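Local coordinates for SspB protein (Streptomyces clavuligerus, PDB 6JUF) that probably acts as a metal-dependent DNase in the SspABCD–SspE phosphorothioation-sensing defence system that protects the bacterium against phages, at residues A9-F14 with G123-A128; F67-E72 with H114-S119; C175-Y180 with G206-V211. All blocks are in the same frame, centred on the assembly; numbering follows the deposited sequence.

Interaction 1: residues A9-F14 with G123-A128; sequences AAHSSF and GTKSWA
The imidazole of His-11 is sandwiched between two side chains of the 123-128 loop: CB of Lys-125 lies over one face and the indole of Trp-127 over the opposite one. On the tryptophan side the stack is face-to-face, the histidine ring and the six-membered ring having centroids 3.9 Å apart and planes inclined by 29°. That tilt brings one corner of the imidazole closest, and His-11 CD2 sits over the centre of the indole, 3.4 Å from Trp-127 CE2. On the other side Lys-125 CB makes a CH-pi contact, 3.7 Å from His-11 NE2 and displaced toward the rim. At the ring's edge, in its plane, a water lies 3.0 Å from His-11 NE2 and donates to Lys-125 O, while at the edge of the indole Ser-13 CB approaches near its plane. The backbones also form a single beta bridge between Ala-10 and Ser-126. Ser-126 N donates to Ala-9 O at 3.0 Å, and His-11 N reaches Ser-126 O at 2.8 Å, with a C=O...N angle of 172°. The extended chain of Lys-125 carries its ammonium to Ala-7 O and to a water that also donates to Ala-10 O. Ser-126 OG, anti to its own N (chi1 178°), accepts from Ala-128 N in an ST turn just ahead of helix 129-137 and is also bonded to Leu-117 O. With Glu-347 making a weak bond to His-11 NE2 and Arg-65 a cation-pi contact with Trp-127, charges of both signs lie near the stack and may influence the ionisation of the histidine.

Interaction 2: residues F67-E72 with H114-S119; sequences FKLTRE and HWWLLS
A Schellman motif closes helix 57-66, and its positive-phi residue, Lys-68, turns the side chain onto the C-terminal end of a second helix, 107-118, where it meets Trp-116 and Ser-119. Lys-68 NZ donates to Trp-116 O at 2.7 Å, with a C=O...N angle of 172°, and to Ser-119 O at 2.9 Å, there from a position tilted 30° out of the carbonyl plane. A water completes the grip by accepting from Lys-68 NZ and donating to Leu-117 O at 2.8 Å. The chain is bent at chi2 (-55°), which folds CD back, and at chi4, which sets NZ among these acceptors. One lysine thus ends its own helix through its backbone and binds carbonyls at the end of another through its ammonium, and the positive charge at a carboxyl end should interact favourably with the helix dipole. Beyond this junction the chain enters strand 70-74, which pairs in antiparallel fashion with strand 83-87. Apolar contacts flank the polar centre. The ring of Phe-67 crosses Leu-117 at a slant, CE1 lying 3.8 Å from Leu-117 CB. Leu-69 CD2 approaches the indole edge near its plane, 4.3 Å from Trp-116 CZ3, while the indole nitrogen donates to Tyr-236 OH. Separately, the carbonyl oxygen Phe-67 O lies in van der Waals contact, 3.5 Å from Trp-116 CB. Leu-94 on helix 89-95 touches Trp-116, and Leu-95 on the same helix touches Leu-69.

Interaction 3: residues C175-Y180 with G206-V211; sequences CITKMY and GLMEQV
Apolar packing carries most of this contact, and Met-208 and Tyr-180 are its largest contributors. Their CB atoms meet at 3.7 Å, where the last turn of helix 166-180 faces the start of strand 208-211. Met-208 CG is anti to its own backbone N (chi1 -161°), and the chain stays extended beyond it, running from the strand back along the helix. Its sulphur reaches Ile-176, with SD 4.2 Å from CG2, and its terminal methyl ends at Thr-177, whose side chain the methionine chain crosses at a slant. There Met-208 CE is 3.6 Å from Thr-177 OG1 and 3.9 Å from Thr-177 CG2, so the methyl touches both branches of the threonine; the hydroxyl itself is bonded to Val-173 O one helical turn earlier. Leu-207 lies beside Tyr-180 and points the same way, its CD1 equally near, at 4.0 Å, to ring atoms CD1 and CE1. One ring face of Tyr-180 is covered from within its own helix by Met-179 CG, over the centre, and Phe-135 meets the ring edge-to-face. The fold here is a helix laid across a small antiparallel sheet: the axes of the 175-180 segment of helix 166-180 and of strand 208-211 approach to 8.4 Å, their N-to-C directions 105° apart. Strand 208-211 is an outermost strand of this sheet within the chain, paired with strand 218-221, whose Trp-219 touches both Thr-177 and Met-208. Polar links between the segments run through water. One molecule, in the plane of the tyrosine ring at its edge, donates to Tyr-180 O at 2.8 Å and accepts from Leu-207 N at 2.8 Å, joining the helix end to the residue before the strand. Met-208 N, by contrast, is buried by this packing without a polar partner in the model.

Interactions 1 and 2 form one continuous patch, with centres about 10 Å apart: the loop holding 123-128 follows helix 107-118, and Arg-71 NH2 lies 2.7 Å from Gly-123 O in a probable hydrogen bond. Along the sequence, interaction 2 falls within the span that interaction 1 brings together. Interaction 3 follows later in the chain, its centre about 20 Å from that of interaction 2, yet the two touch where Met-179 CE packs 3.8 Å from Leu-117 CD2. Interactions 1 and 3 stay about 7 Å apart at their nearest atoms. In interaction 1, the side chain of Ser-13 is still about 11 Å from that of Glu-18, the magnesium-binding residue; no magnesium is bound to this chain.

Interaction 1: residues A9-F14 with G123-A128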
loop_
_atom_site.group_PDB
_atom_site.type_symbol
_atom_site.label_atom_id
_atom_site.label_comp_id
_atom_site.label_asym_id
_atom_site.label_seq_id
_atom_site.Cartn_x
_atom_site.Cartn_y
_atom_site.Cartn_z
ATOM N N ALA B 9 -26.860 -9.364 10.309
ATOM C CA ALA B 9 -25.841 -8.934 9.369
ATOM C C ALA B 9 -24.539 -9.715 9.561
ATOM O O ALA B 9 -23.796 -9.966 8.589
ATOM C CB ALA B 9 -25.564 -7.439 9.506
ATOM N N ALA B 10 -24.223 -10.018 10.817
ATOM C CA ALA B 10 -22.855 -10.442 11.137
ATOM C C ALA B 10 -22.719 -11.630 12.083
ATOM O O ALA B 10 -23.529 -11.828 12.966
ATOM C CB ALA B 10 -22.096 -9.236 11.698
ATOM N N HIS B 11 -21.626 -12.385 11.898
ATOM C CA HIS B 11 -21.250 -13.402 12.869
ATOM C C HIS B 11 -20.661 -12.748 14.099
ATOM O O HIS B 11 -20.134 -11.603 14.047
ATOM C CB HIS B 11 -20.124 -14.233 12.263
ATOM C CG HIS B 11 -20.534 -15.041 11.066
ATOM N ND1 HIS B 11 -21.498 -15.981 11.107
ATOM C CD2 HIS B 11 -20.079 -15.001 9.767
ATOM C CE1 HIS B 11 -21.616 -16.544 9.884
ATOM N NE2 HIS B 11 -20.743 -15.948 9.069
ATOM N N SER B 12 -20.686 -13.455 15.219
ATOM C CA SER B 12 -20.114 -12.969 16.480
ATOM C C SER B 12 -18.593 -13.217 16.445
ATOM O O SER B 12 -18.077 -14.239 16.870
ATOM C CB SER B 12 -20.762 -13.685 17.676
ATOM O OG SER B 12 -20.198 -13.139 18.837
ATOM N N SER B 13 -17.878 -12.309 15.817
ATOM C CA SER B 13 -16.451 -12.395 15.704
ATOM C C SER B 13 -15.856 -11.052 16.101
ATOM O O SER B 13 -16.080 -10.047 15.414
ATOM C CB SER B 13 -16.058 -12.770 14.255
ATOM O OG SER B 13 -14.638 -12.844 14.120
ATOM N N PHE B 14 -15.070 -11.035 17.190
ATOM C CA PHE B 14 -14.468 -9.793 17.721
ATOM C C PHE B 14 -12.990 -10.010 18.063
ATOM O O PHE B 14 -12.628 -11.021 18.691
ATOM C CB PHE B 14 -15.228 -9.336 18.999
ATOM C CG PHE B 14 -16.679 -9.042 18.729
ATOM C CD1 PHE B 14 -17.089 -7.739 18.356
ATOM C CD2 PHE B 14 -17.626 -10.074 18.779
ATOM C CE1 PHE B 14 -18.425 -7.513 18.035
ATOM C CE2 PHE B 14 -18.954 -9.807 18.495
ATOM C CZ PHE B 14 -19.341 -8.550 18.124
ATOM N N GLY B 123 -26.572 -16.857 3.828
ATOM C CA GLY B 123 -25.543 -17.868 3.590
ATOM C C GLY B 123 -24.108 -17.319 3.646
ATOM O O GLY B 123 -23.150 -18.108 3.710
ATOM N N THR B 124 -23.935 -15.997 3.665
ATOM C CA THR B 124 -22.595 -15.343 3.773
ATOM C C THR B 124 -22.598 -14.025 4.549
ATOM O O THR B 124 -22.545 -12.938 3.972
ATOM C CB THR B 124 -21.932 -15.128 2.381
ATOM O OG1 THR B 124 -22.091 -16.287 1.570
ATOM C CG2 THR B 124 -20.404 -14.791 2.498
ATOM N N LYS B 125 -22.704 -14.143 5.878
ATOM C CA LYS B 125 -22.779 -12.975 6.757
ATOM C C LYS B 125 -21.380 -12.348 6.880
ATOM O O LYS B 125 -20.352 -12.951 6.512
ATOM C CB LYS B 125 -23.277 -13.403 8.148
ATOM C CG LYS B 125 -24.756 -13.647 8.262
ATOM C CD LYS B 125 -25.064 -14.191 9.668
ATOM C CE LYS B 125 -26.559 -14.064 9.927
ATOM N NZ LYS B 125 -26.893 -14.462 11.323
ATOM N N SER B 126 -21.301 -11.152 7.434
ATOM C CA SER B 126 -20.012 -10.475 7.670
ATOM C C SER B 126 -19.292 -11.057 8.902
ATOM O O SER B 126 -19.906 -11.430 9.887
ATOM C CB SER B 126 -20.292 -9.000 7.896
ATOM O OG SER B 126 -19.076 -8.275 8.181
ATOM N N TRP B 127 -17.973 -11.103 8.788
ATOM C CA TRP B 127 -17.050 -11.466 9.880
ATOM C C TRP B 127 -16.618 -10.287 10.661
ATOM O O TRP B 127 -15.783 -10.452 11.553
ATOM C CB TRP B 127 -15.821 -12.235 9.347
ATOM C CG TRP B 127 -16.210 -13.550 8.776
ATOM C CD1 TRP B 127 -16.398 -13.906 7.416
ATOM C CD2 TRP B 127 -16.577 -14.731 9.537
ATOM N NE1 TRP B 127 -16.858 -15.198 7.326
ATOM C CE2 TRP B 127 -16.984 -15.737 8.569
ATOM C CE3 TRP B 127 -16.664 -15.025 10.902
ATOM C CZ2 TRP B 127 -17.405 -16.971 8.950
ATOM C CZ3 TRP B 127 -17.092 -16.292 11.263
ATOM C CH2 TRP B 127 -17.458 -17.231 10.310
ATOM N N ALA B 128 -17.129 -9.101 10.379
ATOM C CA ALA B 128 -16.643 -7.889 11.072
ATOM C C ALA B 128 -17.748 -7.069 11.721
ATOM O O ALA B 128 -18.051 -5.954 11.258
ATOM C CB ALA B 128 -15.776 -7.032 10.111
HETATM O O HOH W 1 -24.903 -13.974 13.808
HETATM O O HOH W 2 -20.017 -15.754 6.119
#

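Interaction 2: residues F67-E72 with H114-S119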
loop_
_atom_site.group_PDB
_atom_site.type_symbol
_atom_site.label_atom_id
_atom_site.label_comp_id
_atom_site.label_asym_id
_atom_site.label_seq_id
_atom_site.Cartn_x
_atom_site.Cartn_y
_atom_site.Cartn_z
ATOM N N PHE B 67 -12.556 -10.848 4.344
ATOM C CA PHE B 67 -12.635 -10.163 3.013
ATOM C C PHE B 67 -13.323 -11.078 1.980
ATOM O O PHE B 67 -13.411 -10.716 0.804
ATOM C CB PHE B 67 -11.240 -9.716 2.495
ATOM C CG PHE B 67 -10.761 -8.433 3.131
ATOM C CD1 PHE B 67 -11.458 -7.235 2.913
ATOM C CD2 PHE B 67 -9.649 -8.431 3.954
ATOM C CE1 PHE B 67 -11.009 -6.058 3.499
ATOM C CE2 PHE B 67 -9.214 -7.281 4.562
ATOM C CZ PHE B 67 -9.891 -6.068 4.360
ATOM N N LYS B 68 -13.842 -12.222 2.414
ATOM C CA LYS B 68 -14.579 -13.148 1.519
ATOM C C LYS B 68 -13.662 -13.769 0.491
ATOM O O LYS B 68 -14.077 -14.119 -0.640
ATOM C CB LYS B 68 -15.840 -12.504 0.887
ATOM C CG LYS B 68 -16.733 -11.714 1.848
ATOM C CD LYS B 68 -17.231 -12.452 3.067
ATOM C CE LYS B 68 -18.525 -11.863 3.655
ATOM N NZ LYS B 68 -18.381 -10.428 4.001
ATOM N N LEU B 69 -12.387 -13.908 0.871
ATOM C CA LEU B 69 -11.366 -14.484 0.007
ATOM C C LEU B 69 -11.184 -15.957 0.296
ATOM O O LEU B 69 -10.641 -16.698 -0.533
ATOM C CB LEU B 69 -10.023 -13.733 0.174
ATOM C CG LEU B 69 -10.104 -12.235 -0.206
ATOM C CD1 LEU B 69 -8.834 -11.544 0.259
ATOM C CD2 LEU B 69 -10.223 -11.974 -1.705
ATOM N N THR B 70 -11.624 -16.395 1.482
ATOM C CA THR B 70 -11.719 -17.823 1.780
ATOM C C THR B 70 -13.025 -18.090 2.466
ATOM O O THR B 70 -13.677 -17.147 2.954
ATOM C CB THR B 70 -10.652 -18.285 2.776
ATOM O OG1 THR B 70 -10.738 -17.472 3.985
ATOM C CG2 THR B 70 -9.232 -18.183 2.175
ATOM N N ARG B 71 -13.417 -19.386 2.407
ATOM C CA ARG B 71 -14.469 -19.918 3.268
ATOM C C ARG B 71 -13.803 -21.016 4.091
ATOM O O ARG B 71 -12.788 -21.582 3.652
ATOM C CB ARG B 71 -15.640 -20.512 2.453
ATOM C CG ARG B 71 -16.722 -19.542 1.939
ATOM C CD ARG B 71 -17.852 -19.667 3.013
ATOM N NE ARG B 71 -19.010 -19.302 2.356
ATOM C CZ ARG B 71 -20.148 -18.947 2.869
ATOM N NH1 ARG B 71 -20.323 -18.963 4.188
ATOM N NH2 ARG B 71 -21.092 -18.593 2.006
ATOM N N GLU B 72 -14.362 -21.359 5.239
ATOM C CA GLU B 72 -13.822 -22.416 6.040
ATOM C C GLU B 72 -14.904 -23.508 6.255
ATOM O O GLU B 72 -16.118 -23.237 6.326
ATOM C CB GLU B 72 -13.294 -21.880 7.403
ATOM C CG GLU B 72 -12.147 -20.888 7.252
ATOM C CD GLU B 72 -11.538 -20.530 8.575
ATOM O OE1 GLU B 72 -11.908 -21.096 9.629
ATOM O OE2 GLU B 72 -10.698 -19.616 8.564
ATOM N N HIS B 114 -13.252 -3.314 0.727
ATOM C CA HIS B 114 -14.000 -2.700 1.819
ATOM C C HIS B 114 -15.471 -3.107 1.762
ATOM O O HIS B 114 -16.071 -3.525 2.761
ATOM C CB HIS B 114 -13.809 -1.166 1.767
ATOM C CG HIS B 114 -14.644 -0.448 2.755
ATOM N ND1 HIS B 114 -15.726 0.341 2.417
ATOM C CD2 HIS B 114 -14.540 -0.408 4.133
ATOM C CE1 HIS B 114 -16.252 0.852 3.570
ATOM N NE2 HIS B 114 -15.545 0.357 4.600
ATOM N N TRP B 115 -16.036 -3.081 0.549
ATOM C CA TRP B 115 -17.407 -3.532 0.344
ATOM C C TRP B 115 -17.554 -5.010 0.762
ATOM O O TRP B 115 -18.496 -5.388 1.472
ATOM C CB TRP B 115 -17.764 -3.334 -1.140
ATOM C CG TRP B 115 -19.178 -3.828 -1.450
ATOM C CD1 TRP B 115 -19.543 -4.992 -2.154
ATOM C CD2 TRP B 115 -20.456 -3.218 -1.007
ATOM N NE1 TRP B 115 -20.894 -5.116 -2.220
ATOM C CE2 TRP B 115 -21.519 -4.058 -1.563
ATOM C CE3 TRP B 115 -20.797 -2.044 -0.304
ATOM C CZ2 TRP B 115 -22.861 -3.804 -1.316
ATOM C CZ3 TRP B 115 -22.159 -1.815 -0.079
ATOM C CH2 TRP B 115 -23.157 -2.698 -0.575
ATOM N N TRP B 116 -16.555 -5.841 0.378
ATOM C CA TRP B 116 -16.637 -7.260 0.732
ATOM C C TRP B 116 -16.523 -7.522 2.204
ATOM O O TRP B 116 -17.209 -8.383 2.735
ATOM C CB TRP B 116 -15.604 -8.088 -0.001
ATOM C CG TRP B 116 -15.916 -8.214 -1.487
ATOM C CD1 TRP B 116 -17.118 -7.860 -2.166
ATOM C CD2 TRP B 116 -15.030 -8.756 -2.525
ATOM N NE1 TRP B 116 -17.000 -8.131 -3.519
ATOM C CE2 TRP B 116 -15.770 -8.651 -3.808
ATOM C CE3 TRP B 116 -13.731 -9.247 -2.541
ATOM C CZ2 TRP B 116 -15.203 -9.086 -5.028
ATOM C CZ3 TRP B 116 -13.189 -9.687 -3.749
ATOM C CH2 TRP B 116 -13.888 -9.574 -4.988
ATOM N N LEU B 117 -15.745 -6.671 2.896
ATOM C CA LEU B 117 -15.559 -6.830 4.345
ATOM C C LEU B 117 -16.927 -6.599 5.070
ATOM O O LEU B 117 -17.264 -7.288 6.002
ATOM C CB LEU B 117 -14.516 -5.838 4.877
ATOM C CG LEU B 117 -14.255 -5.858 6.395
ATOM C CD1 LEU B 117 -13.790 -7.267 6.918
ATOM C CD2 LEU B 117 -13.237 -4.808 6.782
ATOM N N LEU B 118 -17.670 -5.622 4.578
ATOM C CA LEU B 118 -18.953 -5.211 5.187
ATOM C C LEU B 118 -20.108 -6.104 4.725
ATOM O O LEU B 118 -21.176 -6.148 5.313
ATOM C CB LEU B 118 -19.233 -3.739 4.867
ATOM C CG LEU B 118 -18.326 -2.694 5.492
ATOM C CD1 LEU B 118 -18.645 -1.343 4.890
ATOM C CD2 LEU B 118 -18.446 -2.682 7.022
ATOM N N SER B 119 -19.854 -6.836 3.641
ATOM C CA SER B 119 -20.932 -7.550 2.921
ATOM C C SER B 119 -21.631 -8.621 3.751
ATOM O O SER B 119 -20.980 -9.332 4.492
ATOM C CB SER B 119 -20.365 -8.200 1.643
ATOM O OG SER B 119 -21.372 -8.809 0.882
HETATM O O HOH W 3 -16.768 -9.981 6.356
#

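Interaction 3: residues C175-Y180 with G206-V211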
loop_
_atom_site.group_PDB
_atom_site.type_symbol
_atom_site.label_atom_id
_atom_site.label_comp_id
_atom_site.label_asym_id
_atom_site.label_seq_id
_atom_site.Cartn_x
_atom_site.Cartn_y
_atom_site.Cartn_z
ATOM N N CYS B 175 -8.457 -1.214 15.821
ATOM C CA CYS B 175 -8.112 -1.761 14.486
ATOM C C CYS B 175 -8.787 -0.980 13.373
ATOM O O CYS B 175 -8.171 -0.724 12.317
ATOM C CB CYS B 175 -8.547 -3.220 14.417
ATOM S SG CYS B 175 -7.765 -4.035 12.961
ATOM N N ILE B 176 -10.054 -0.603 13.575
ATOM C CA ILE B 176 -10.803 0.208 12.559
ATOM C C ILE B 176 -10.034 1.532 12.326
ATOM O O ILE B 176 -9.829 1.937 11.196
ATOM C CB ILE B 176 -12.231 0.510 13.080
ATOM C CG1 ILE B 176 -13.110 -0.730 12.976
ATOM C CG2 ILE B 176 -12.855 1.658 12.266
ATOM C CD1 ILE B 176 -14.409 -0.732 13.789
ATOM N N THR B 177 -9.552 2.161 13.401
ATOM C CA THR B 177 -8.812 3.431 13.267
ATOM C C THR B 177 -7.502 3.228 12.488
ATOM O O THR B 177 -7.241 3.966 11.539
ATOM C CB THR B 177 -8.467 3.985 14.660
ATOM O OG1 THR B 177 -9.672 4.005 15.447
ATOM C CG2 THR B 177 -7.949 5.406 14.581
ATOM N N LYS B 178 -6.714 2.213 12.845
ATOM C CA LYS B 178 -5.455 1.926 12.152
ATOM C C LYS B 178 -5.673 1.588 10.670
ATOM O O LYS B 178 -4.794 1.884 9.840
ATOM C CB LYS B 178 -4.719 0.716 12.841
ATOM C CG LYS B 178 -4.088 1.144 14.148
ATOM C CD LYS B 178 -3.098 0.116 14.665
ATOM C CE LYS B 178 -3.778 -0.935 15.460
ATOM N NZ LYS B 178 -2.726 -1.912 15.827
ATOM N N MET B 179 -6.829 1.012 10.342
ATOM C CA MET B 179 -7.106 0.563 8.979
ATOM C C MET B 179 -7.427 1.774 8.083
ATOM O O MET B 179 -7.090 1.783 6.884
ATOM C CB MET B 179 -8.308 -0.412 8.984
ATOM C CG MET B 179 -8.781 -0.832 7.566
ATOM S SD MET B 179 -9.829 -2.306 7.781
ATOM C CE MET B 179 -10.309 -2.510 6.076
ATOM N N TYR B 180 -8.157 2.761 8.632
ATOM C CA TYR B 180 -8.690 3.829 7.774
ATOM C C TYR B 180 -8.085 5.238 7.894
ATOM O O TYR B 180 -8.299 6.057 6.991
ATOM C CB TYR B 180 -10.223 3.974 7.964
ATOM C CG TYR B 180 -11.018 2.735 7.565
ATOM C CD1 TYR B 180 -11.197 2.414 6.186
ATOM C CD2 TYR B 180 -11.561 1.877 8.510
ATOM C CE1 TYR B 180 -11.894 1.242 5.820
ATOM C CE2 TYR B 180 -12.241 0.735 8.138
ATOM C CZ TYR B 180 -12.431 0.419 6.807
ATOM O OH TYR B 180 -13.142 -0.705 6.474
ATOM N N GLY B 206 -9.258 7.446 2.287
ATOM C CA GLY B 206 -9.622 8.716 2.954
ATOM C C GLY B 206 -10.972 8.704 3.685
ATOM O O GLY B 206 -11.665 9.734 3.717
ATOM N N LEU B 207 -11.364 7.556 4.236
ATOM C CA LEU B 207 -12.709 7.420 4.902
ATOM C C LEU B 207 -12.768 7.953 6.306
ATOM O O LEU B 207 -13.845 8.152 6.804
ATOM C CB LEU B 207 -13.162 5.942 4.910
ATOM C CG LEU B 207 -13.767 5.467 3.582
ATOM C CD1 LEU B 207 -13.766 3.926 3.571
ATOM C CD2 LEU B 207 -15.180 6.049 3.443
ATOM N N MET B 208 -11.623 8.063 7.019
ATOM C CA MET B 208 -11.712 8.407 8.457
ATOM C C MET B 208 -10.579 9.381 8.731
ATOM O O MET B 208 -9.480 9.278 8.133
ATOM C CB MET B 208 -11.548 7.160 9.338
ATOM C CG MET B 208 -12.055 7.297 10.772
ATOM S SD MET B 208 -11.821 5.713 11.586
ATOM C CE MET B 208 -11.573 6.262 13.304
ATOM N N GLU B 209 -10.808 10.326 9.628
ATOM C CA GLU B 209 -9.801 11.322 9.945
ATOM C C GLU B 209 -9.873 11.683 11.428
ATOM O O GLU B 209 -10.904 11.523 12.090
ATOM C CB GLU B 209 -9.991 12.572 9.039
ATOM C CG GLU B 209 -9.026 13.752 9.244
ATOM C CD GLU B 209 -7.545 13.363 9.048
ATOM O OE1 GLU B 209 -6.962 12.663 9.882
ATOM O OE2 GLU B 209 -6.954 13.819 8.030
ATOM N N GLN B 210 -8.726 12.147 11.930
ATOM C CA GLN B 210 -8.628 12.702 13.254
ATOM C C GLN B 210 -9.240 14.095 13.281
ATOM O O GLN B 210 -9.042 14.887 12.341
ATOM C CB GLN B 210 -7.118 12.751 13.584
ATOM C CG GLN B 210 -6.802 13.679 14.711
ATOM C CD GLN B 210 -7.443 13.298 16.005
ATOM O OE1 GLN B 210 -7.833 14.192 16.767
ATOM N NE2 GLN B 210 -7.528 11.999 16.304
ATOM N N VAL B 211 -9.952 14.438 14.351
ATOM C CA VAL B 211 -10.490 15.779 14.370
ATOM C C VAL B 211 -10.087 16.559 15.640
ATOM O O VAL B 211 -9.944 15.987 16.720
ATOM C CB VAL B 211 -11.951 15.825 13.896
ATOM C CG1 VAL B 211 -12.867 15.175 14.914
ATOM C CG2 VAL B 211 -12.357 17.255 13.571
HETATM O O HOH W 4 -9.641 5.326 4.645
#